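Local coordinates for T-cell surface glycoprotein CD1A1 antigen (Gallus gallus, PDB 3JVG) that probably presents lipid antigens to T cells, as a CD1-family, MHC class I-like surface glycoprotein whose ectodomain makes up this chain, at residues H12-T15 with S21-V24. Numbering follows the deposited sequence.
Sequences HFAT and SVLV. With NAG (2-acetamido-2-deoxy-beta-D-glucopyranose), chain J.
Thr-15 and Leu-23 face each other as an antiparallel hydrogen-bonded pair, and both of their backbone bonds are made: Thr-15 N donates to Leu-23 O at 3.0 Å, and Leu-23 N returns a bond to Thr-15 O at 3.1 Å. Leu-23 O is gripped further. A water donates to Leu-23 O at 2.9 Å and also bonds Thr-15 OG1 at 2.6 Å, which explains the value of a threonine here: its β-branch suits a strand while its hydroxyl holds the water over the backbone pair. OG1 lies anti to the carbonyl carbon of Thr-15 and beside its backbone N (chi1 -55°), bringing it to that water, which also lies in the ring plane of Phe-13, at its edge. Ala-14 CA adds a CA-H...O contact to the same carbonyl.

The other face of the sheet is largely apolar. Ala-14 and Val-24 form the neighbouring non-hydrogen-bonded pair, and the small methyl of Ala-14 leaves room for Val-22, whose CG2 packs 3.8 Å from Ala-14 CB. Val-24 places CG1 anti to its backbone N (chi1 -178°), which brings this methyl obliquely to His-12 CD2, 3.9 Å away. His-12 ND1 is hydrogen-bonded to Ser-93 OG on the adjoining strand 89-99, and Tyr-71 and Phe-75 meet the imidazole edge-to-face, which together probably fix its rotation. Helix 58-82 covers this face, touching Val-22, Val-24 and His-12, whereas Phe-13 and Thr-15 pack against apolar side chains of the partner protein chain.

The hairpin of strands 6-18 and 21-30 is part of the floor of the MHC-like α1-α2 platform. Its chemistry implies a two-sided sheet: aliphatic groups and a tethered imidazole beneath the helix, and a water-bridged hydroxyl among apolar contacts on the face that receives the partner chain.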
ATOM      1  N   HIS A  12       1.479   0.068  12.102  1.00 15.99           N
ATOM      2  CA  HIS A  12       0.410   0.138  13.084  1.00 16.37           C
ATOM      3  C   HIS A  12      -0.287   1.497  12.940  1.00 16.67           C
ATOM      4  O   HIS A  12       0.336   2.514  12.524  1.00 16.54           O
ATOM      5  CB  HIS A  12       1.035  -0.093  14.458  1.00 16.62           C
ATOM      6  CG  HIS A  12       0.455   0.718  15.591  1.00 19.07           C
ATOM      7  ND1 HIS A  12       0.941   1.970  15.938  1.00 17.37           N
ATOM      8  CD2 HIS A  12      -0.483   0.408  16.528  1.00 18.34           C
ATOM      9  CE1 HIS A  12       0.298   2.409  17.007  1.00 17.30           C
ATOM     10  NE2 HIS A  12      -0.579   1.489  17.379  1.00 18.59           N
ATOM     11  N   PHE A  13      -1.588   1.532  13.204  1.00 17.25           N
ATOM     12  CA  PHE A  13      -2.264   2.832  13.254  1.00 17.72           C
ATOM     13  C   PHE A  13      -3.332   2.794  14.295  1.00 18.46           C
ATOM     14  O   PHE A  13      -3.841   1.712  14.629  1.00 18.74           O
ATOM     15  CB  PHE A  13      -2.863   3.272  11.929  1.00 17.99           C
ATOM     16  CG  PHE A  13      -3.787   2.247  11.263  1.00 18.34           C
ATOM     17  CD1 PHE A  13      -5.170   2.328  11.428  1.00 19.25           C
ATOM     18  CD2 PHE A  13      -3.260   1.268  10.412  1.00 18.00           C
ATOM     19  CE1 PHE A  13      -6.015   1.443  10.820  1.00 19.73           C
ATOM     20  CE2 PHE A  13      -4.109   0.348   9.771  1.00 18.37           C
ATOM     21  CZ  PHE A  13      -5.482   0.442   9.981  1.00 19.47           C
ATOM     22  N   ALA A  14      -3.676   3.983  14.802  1.00 18.94           N
ATOM     23  CA  ALA A  14      -4.657   4.120  15.881  1.00 19.86           C
ATOM     24  C   ALA A  14      -5.417   5.431  15.772  1.00 20.62           C
ATOM     25  O   ALA A  14      -4.829   6.522  15.700  1.00 20.68           O
ATOM     26  CB  ALA A  14      -3.969   4.009  17.239  1.00 19.78           C
ATOM     27  N   THR A  15      -6.731   5.330  15.736  1.00 21.63           N
ATOM     28  CA  THR A  15      -7.551   6.508  15.818  1.00 22.63           C
ATOM     29  C   THR A  15      -8.024   6.638  17.265  1.00 23.56           C
ATOM     30  O   THR A  15      -8.796   5.797  17.772  1.00 24.31           O
ATOM     31  CB  THR A  15      -8.811   6.397  14.902  1.00 23.54           C
ATOM     32  OG1 THR A  15      -8.406   6.117  13.568  1.00 22.81           O
ATOM     33  CG2 THR A  15      -9.554   7.671  14.913  1.00 26.49           C
ATOM     34  N   SER A  21     -11.503   5.234  24.139  1.00 38.21           N
ATOM     35  CA  SER A  21     -11.828   4.453  22.958  1.00 36.42           C
ATOM     36  C   SER A  21     -10.809   4.711  21.857  1.00 33.83           C
ATOM     37  O   SER A  21     -10.537   5.880  21.473  1.00 32.29           O
ATOM     38  CB  SER A  21     -13.248   4.776  22.489  1.00 38.01           C
ATOM     39  OG  SER A  21     -13.511   4.259  21.192  1.00 38.44           O
ATOM     40  N   VAL A  22     -10.233   3.616  21.365  1.00 31.59           N
ATOM     41  CA  VAL A  22      -9.243   3.666  20.285  1.00 29.87           C
ATOM     42  C   VAL A  22      -9.376   2.493  19.305  1.00 29.73           C
ATOM     43  O   VAL A  22      -9.470   1.347  19.707  1.00 28.98           O
ATOM     44  CB  VAL A  22      -7.786   3.942  20.826  1.00 28.59           C
ATOM     45  CG1 VAL A  22      -7.598   3.448  22.238  1.00 31.23           C
ATOM     46  CG2 VAL A  22      -6.656   3.522  19.876  1.00 24.32           C
ATOM     47  N   LEU A  23      -9.408   2.806  18.015  1.00 29.35           N
ATOM     48  CA  LEU A  23      -9.514   1.776  16.984  1.00 29.92           C
ATOM     49  C   LEU A  23      -8.130   1.556  16.376  1.00 28.20           C
ATOM     50  O   LEU A  23      -7.567   2.467  15.765  1.00 27.39           O
ATOM     51  CB  LEU A  23     -10.510   2.176  15.902  1.00 30.65           C
ATOM     52  CG  LEU A  23     -11.775   2.931  16.322  1.00 35.68           C
ATOM     53  CD1 LEU A  23     -12.542   3.443  15.087  1.00 41.27           C
ATOM     54  CD2 LEU A  23     -12.709   2.099  17.242  1.00 39.24           C
ATOM     55  N   VAL A  24      -7.588   0.355  16.565  1.00 27.19           N
ATOM     56  CA  VAL A  24      -6.221   0.068  16.194  1.00 26.11           C
ATOM     57  C   VAL A  24      -6.221  -0.837  14.980  1.00 25.88           C
ATOM     58  O   VAL A  24      -7.100  -1.696  14.826  1.00 28.61           O
ATOM     59  CB  VAL A  24      -5.513  -0.652  17.353  1.00 27.20           C
ATOM     60  CG1 VAL A  24      -4.063  -0.938  17.031  1.00 26.88           C
ATOM     61  CG2 VAL A  24      -5.615   0.172  18.666  1.00 26.96           C
TER
HETATM   62  C1  NAG J 287     -16.069   6.821  23.812  1.00 54.06           C
HETATM   63  C2  NAG J 287     -17.297   7.069  24.722  1.00 59.75           C
HETATM   64  C3  NAG J 287     -18.121   5.775  24.861  1.00 61.28           C
HETATM   65  C4  NAG J 287     -18.636   5.408  23.445  1.00 61.47           C
HETATM   66  C5  NAG J 287     -17.425   5.206  22.492  1.00 58.55           C
HETATM   67  C6  NAG J 287     -17.802   4.842  21.028  1.00 58.58           C
HETATM   68  C7  NAG J 287     -17.255   8.917  26.383  1.00 61.19           C
HETATM   69  C8  NAG J 287     -16.768   9.365  27.741  1.00 61.77           C
HETATM   70  N2  NAG J 287     -16.921   7.666  26.009  1.00 60.00           N
HETATM   71  O3  NAG J 287     -19.108   5.880  25.891  1.00 62.82           O
HETATM   72  O4  NAG J 287     -19.434   4.240  23.439  1.00 62.54           O
HETATM   73  O5  NAG J 287     -16.472   6.283  22.553  1.00 56.23           O
HETATM   74  O6  NAG J 287     -17.869   5.909  20.084  1.00 55.55           O
HETATM   75  O7  NAG J 287     -17.927   9.696  25.693  1.00 59.52           O
HETATM   76  O   HOH W   1      -7.734   3.624  13.141  1.00  3.49           O